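Local atomic coordinates of helianthamide (Stichodactyla helianthus, PDB entry 4X0N), a protein that probably inhibits pancreatic alpha-amylase by binding in the enzyme's active-site cleft. Residues B[12-26]-B[32-44]. Sequence-based numbering, arbitrary orientation.
Sequences VSGICKASCAEDEKA and VCEGHLCCYKTPW
C20 and C39 are joined by a disulfide whose CB-S-S-CB torsion is -78°, and the extended side chain of K17 runs alongside it, with CB 3.7 Å from C39 SG. Beyond the sulfurs, K17 NZ reaches the carboxylate of E24, meeting the syn lone pair of OE2 at 3.1 Å. K41 NZ makes a longer, weak salt bridge to the same OE2, while OE1 accepts the backbone N-H of A21 from above the carboxylate plane; together these bonds probably limit rotation of the E24 carboxylate. The Y40 ring, with CG set between its backbone N and carbonyl carbon (chi1 62°), receives K25 CB over one face, 4.0 Å from the ring centroid. The bend at chi3 brings K25 CE to 3.6 Å from T42 CG2. V12 divides its two methyls: CG1 approaches Y40 CD1 at 3.6 Å, and CG2 approaches W44 CH2. W44 NE1 hydrogen-bonds to the backbone of the other protein in the complex. Paired antiparallel backbones place strand 37-40 between strands 12-17 and 25-27. With C16-C33 and C38-C6, the three disulfides give the 1-5, 2-4, 3-6 cysteine pairing characteristic of the beta-defensin fold.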
# COMPACT_ATOMS: atom_id res chain seq x y z
N VAL B 12 -5.24 14.75 5.08
CA VAL B 12 -5.91 15.26 6.27
C VAL B 12 -5.55 14.45 7.51
O VAL B 12 -6.03 13.33 7.70
CB VAL B 12 -7.45 15.24 6.11
CG1 VAL B 12 -8.11 15.76 7.37
CG2 VAL B 12 -7.87 16.06 4.90
N SER B 13 -4.69 15.01 8.35
CA SER B 13 -4.36 14.39 9.62
C SER B 13 -4.46 15.42 10.73
O SER B 13 -4.09 16.58 10.54
CB SER B 13 -2.94 13.83 9.55
OG SER B 13 -2.74 12.83 10.54
N GLY B 14 -4.97 15.00 11.89
CA GLY B 14 -5.14 15.90 13.01
C GLY B 14 -4.23 15.64 14.20
O GLY B 14 -3.39 14.73 14.19
N ILE B 15 -4.45 16.42 15.26
CA ILE B 15 -3.79 16.23 16.54
C ILE B 15 -4.81 15.91 17.62
O ILE B 15 -5.83 16.58 17.75
CB ILE B 15 -3.02 17.51 16.95
CG1 ILE B 15 -1.93 17.82 15.93
CG2 ILE B 15 -2.43 17.37 18.34
CD1 ILE B 15 -1.15 19.09 16.24
N CYS B 16 -4.53 14.88 18.42
CA CYS B 16 -5.42 14.47 19.50
C CYS B 16 -5.40 15.46 20.66
O CYS B 16 -4.37 15.64 21.31
CB CYS B 16 -5.05 13.07 20.00
SG CYS B 16 -5.49 11.75 18.85
N LYS B 17 -6.55 16.09 20.90
CA LYS B 17 -6.71 17.08 21.96
C LYS B 17 -8.05 16.89 22.66
O LYS B 17 -8.96 16.26 22.13
CB LYS B 17 -6.67 18.50 21.39
CG LYS B 17 -5.43 18.87 20.59
CD LYS B 17 -5.59 20.27 20.00
CE LYS B 17 -4.39 20.67 19.15
NZ LYS B 17 -4.58 22.02 18.55
N ALA B 18 -8.16 17.44 23.87
CA ALA B 18 -9.42 17.43 24.60
C ALA B 18 -10.44 18.37 23.95
O ALA B 18 -11.63 18.06 23.89
CB ALA B 18 -9.19 17.82 26.04
N SER B 19 -9.97 19.51 23.47
CA SER B 19 -10.81 20.43 22.71
C SER B 19 -10.02 21.11 21.61
O SER B 19 -8.82 21.35 21.76
CB SER B 19 -11.48 21.45 23.64
OG SER B 19 -10.51 22.29 24.24
N CYS B 20 -10.69 21.43 20.51
CA CYS B 20 -10.02 21.96 19.33
C CYS B 20 -10.03 23.48 19.27
O CYS B 20 -10.93 24.12 19.81
CB CYS B 20 -10.66 21.39 18.06
SG CYS B 20 -10.75 19.59 18.05
N ALA B 21 -9.02 24.04 18.62
CA ALA B 21 -8.91 25.49 18.42
C ALA B 21 -10.12 26.08 17.70
O ALA B 21 -10.97 25.36 17.17
CB ALA B 21 -7.63 25.82 17.68
N GLU B 22 -10.19 27.41 17.67
CA GLU B 22 -11.27 28.12 16.98
C GLU B 22 -11.29 27.81 15.48
O GLU B 22 -12.36 27.77 14.87
CB GLU B 22 -11.13 29.62 17.20
CG GLU B 22 -12.41 30.40 16.93
CD GLU B 22 -13.55 29.97 17.83
OE1 GLU B 22 -13.50 30.28 19.04
OE2 GLU B 22 -14.49 29.31 17.33
N ASP B 23 -10.12 27.60 14.91
CA ASP B 23 -9.99 27.40 13.46
C ASP B 23 -9.78 25.94 13.09
O ASP B 23 -9.34 25.62 11.99
CB ASP B 23 -8.85 28.26 12.90
CG ASP B 23 -7.50 27.84 13.44
OD1 ASP B 23 -7.44 27.31 14.57
OD2 ASP B 23 -6.49 28.03 12.73
N GLU B 24 -10.10 25.04 14.02
CA GLU B 24 -9.93 23.61 13.79
C GLU B 24 -11.28 22.90 13.78
O GLU B 24 -12.27 23.40 14.31
CB GLU B 24 -9.03 22.99 14.86
CG GLU B 24 -7.56 23.32 14.71
CD GLU B 24 -6.72 22.74 15.84
OE1 GLU B 24 -7.30 22.37 16.88
OE2 GLU B 24 -5.48 22.66 15.68
N LYS B 25 -11.30 21.72 13.16
CA LYS B 25 -12.51 20.91 13.11
C LYS B 25 -12.30 19.65 13.95
O LYS B 25 -11.18 19.14 14.04
CB LYS B 25 -12.87 20.56 11.66
CG LYS B 25 -13.29 21.77 10.84
CD LYS B 25 -13.60 21.38 9.40
CE LYS B 25 -12.33 21.09 8.61
NZ LYS B 25 -11.46 22.29 8.45
N ALA B 26 -13.36 19.16 14.57
CA ALA B 26 -13.23 18.03 15.47
C ALA B 26 -13.77 16.73 14.89
O ALA B 26 -14.77 16.71 14.18
CB ALA B 26 -13.90 18.34 16.79
N VAL B 32 -7.29 6.15 18.37
CA VAL B 32 -5.93 6.56 18.68
C VAL B 32 -5.85 7.80 19.56
O VAL B 32 -4.80 8.10 20.14
CB VAL B 32 -5.08 6.80 17.41
CG1 VAL B 32 -4.91 5.50 16.64
CG2 VAL B 32 -5.71 7.87 16.54
N CYS B 33 -6.96 8.52 19.67
CA CYS B 33 -7.03 9.68 20.56
C CYS B 33 -7.37 9.26 21.99
O CYS B 33 -7.19 10.03 22.93
CB CYS B 33 -8.04 10.70 20.04
SG CYS B 33 -7.49 11.59 18.56
N GLU B 34 -7.89 8.04 22.13
CA GLU B 34 -8.15 7.44 23.44
C GLU B 34 -9.16 8.24 24.27
O GLU B 34 -8.94 8.48 25.46
CB GLU B 34 -6.84 7.24 24.21
CG GLU B 34 -5.94 6.19 23.59
CD GLU B 34 -4.52 6.24 24.14
OE1 GLU B 34 -4.05 7.35 24.47
OE2 GLU B 34 -3.89 5.17 24.24
N GLY B 35 -10.25 8.65 23.63
CA GLY B 35 -11.27 9.44 24.31
C GLY B 35 -11.22 10.91 23.95
O GLY B 35 -12.20 11.63 24.15
N HIS B 36 -10.09 11.35 23.41
CA HIS B 36 -9.95 12.74 23.00
C HIS B 36 -10.60 12.98 21.64
O HIS B 36 -11.07 12.04 20.99
CB HIS B 36 -8.48 13.12 22.92
CG HIS B 36 -7.91 13.61 24.22
ND1 HIS B 36 -8.69 13.96 25.29
CD2 HIS B 36 -6.62 13.79 24.61
CE1 HIS B 36 -7.92 14.35 26.29
NE2 HIS B 36 -6.66 14.26 25.90
N LEU B 37 -10.61 14.24 21.21
CA LEU B 37 -11.01 14.61 19.86
C LEU B 37 -9.80 14.61 18.93
O LEU B 37 -8.67 14.82 19.37
CB LEU B 37 -11.62 16.02 19.87
CG LEU B 37 -13.11 16.20 20.20
CD1 LEU B 37 -13.51 15.47 21.47
CD2 LEU B 37 -13.43 17.68 20.33
N CYS B 38 -10.04 14.37 17.65
CA CYS B 38 -9.02 14.62 16.64
C CYS B 38 -9.24 16.01 16.05
O CYS B 38 -10.29 16.29 15.48
CB CYS B 38 -9.08 13.56 15.54
SG CYS B 38 -7.90 13.83 14.19
N CYS B 39 -8.24 16.87 16.19
CA CYS B 39 -8.37 18.27 15.80
C CYS B 39 -7.55 18.55 14.55
O CYS B 39 -6.32 18.53 14.58
CB CYS B 39 -7.92 19.18 16.95
SG CYS B 39 -8.86 18.99 18.49
N TYR B 40 -8.24 18.80 13.45
CA TYR B 40 -7.58 18.90 12.16
C TYR B 40 -8.01 20.14 11.39
O TYR B 40 -8.95 20.83 11.77
CB TYR B 40 -7.90 17.66 11.32
CG TYR B 40 -9.38 17.49 11.00
CD1 TYR B 40 -9.87 17.79 9.74
CD2 TYR B 40 -10.27 17.02 11.96
CE1 TYR B 40 -11.22 17.64 9.44
CE2 TYR B 40 -11.62 16.86 11.67
CZ TYR B 40 -12.08 17.17 10.41
OH TYR B 40 -13.42 17.02 10.11
N LYS B 41 -7.29 20.41 10.30
CA LYS B 41 -7.73 21.36 9.30
C LYS B 41 -7.65 20.65 7.95
O LYS B 41 -6.72 19.89 7.70
CB LYS B 41 -6.82 22.59 9.28
CG LYS B 41 -6.57 23.20 10.65
CD LYS B 41 -5.62 24.39 10.54
CE LYS B 41 -5.22 24.91 11.92
NZ LYS B 41 -4.43 23.92 12.70
N THR B 42 -8.62 20.90 7.09
CA THR B 42 -8.53 20.38 5.73
C THR B 42 -7.81 21.40 4.87
O THR B 42 -8.02 22.60 5.03
CB THR B 42 -9.92 20.08 5.13
OG1 THR B 42 -10.66 21.30 5.00
CG2 THR B 42 -10.69 19.12 6.03
N PRO B 43 -6.96 20.92 3.95
CA PRO B 43 -6.19 21.84 3.10
C PRO B 43 -7.02 22.36 1.92
O PRO B 43 -6.46 22.79 0.91
CB PRO B 43 -5.02 20.97 2.62
CG PRO B 43 -5.54 19.58 2.68
CD PRO B 43 -6.50 19.53 3.82
N TRP B 44 -8.34 22.30 2.05
CA TRP B 44 -9.25 22.89 1.08
C TRP B 44 -10.47 23.49 1.77
O TRP B 44 -10.52 23.58 3.00
CB TRP B 44 -9.69 21.84 0.05
CG TRP B 44 -10.20 20.57 0.66
CD1 TRP B 44 -11.45 20.35 1.18
CD2 TRP B 44 -9.48 19.34 0.82
NE1 TRP B 44 -11.54 19.06 1.64
CE2 TRP B 44 -10.35 18.42 1.44
CE3 TRP B 44 -8.18 18.93 0.50
CZ2 TRP B 44 -9.96 17.12 1.74
CZ3 TRP B 44 -7.80 17.64 0.81
CH2 TRP B 44 -8.69 16.75 1.42
OXT TRP B 44 -11.44 23.89 1.12
O HOH W 1 -4.54 19.05 10.73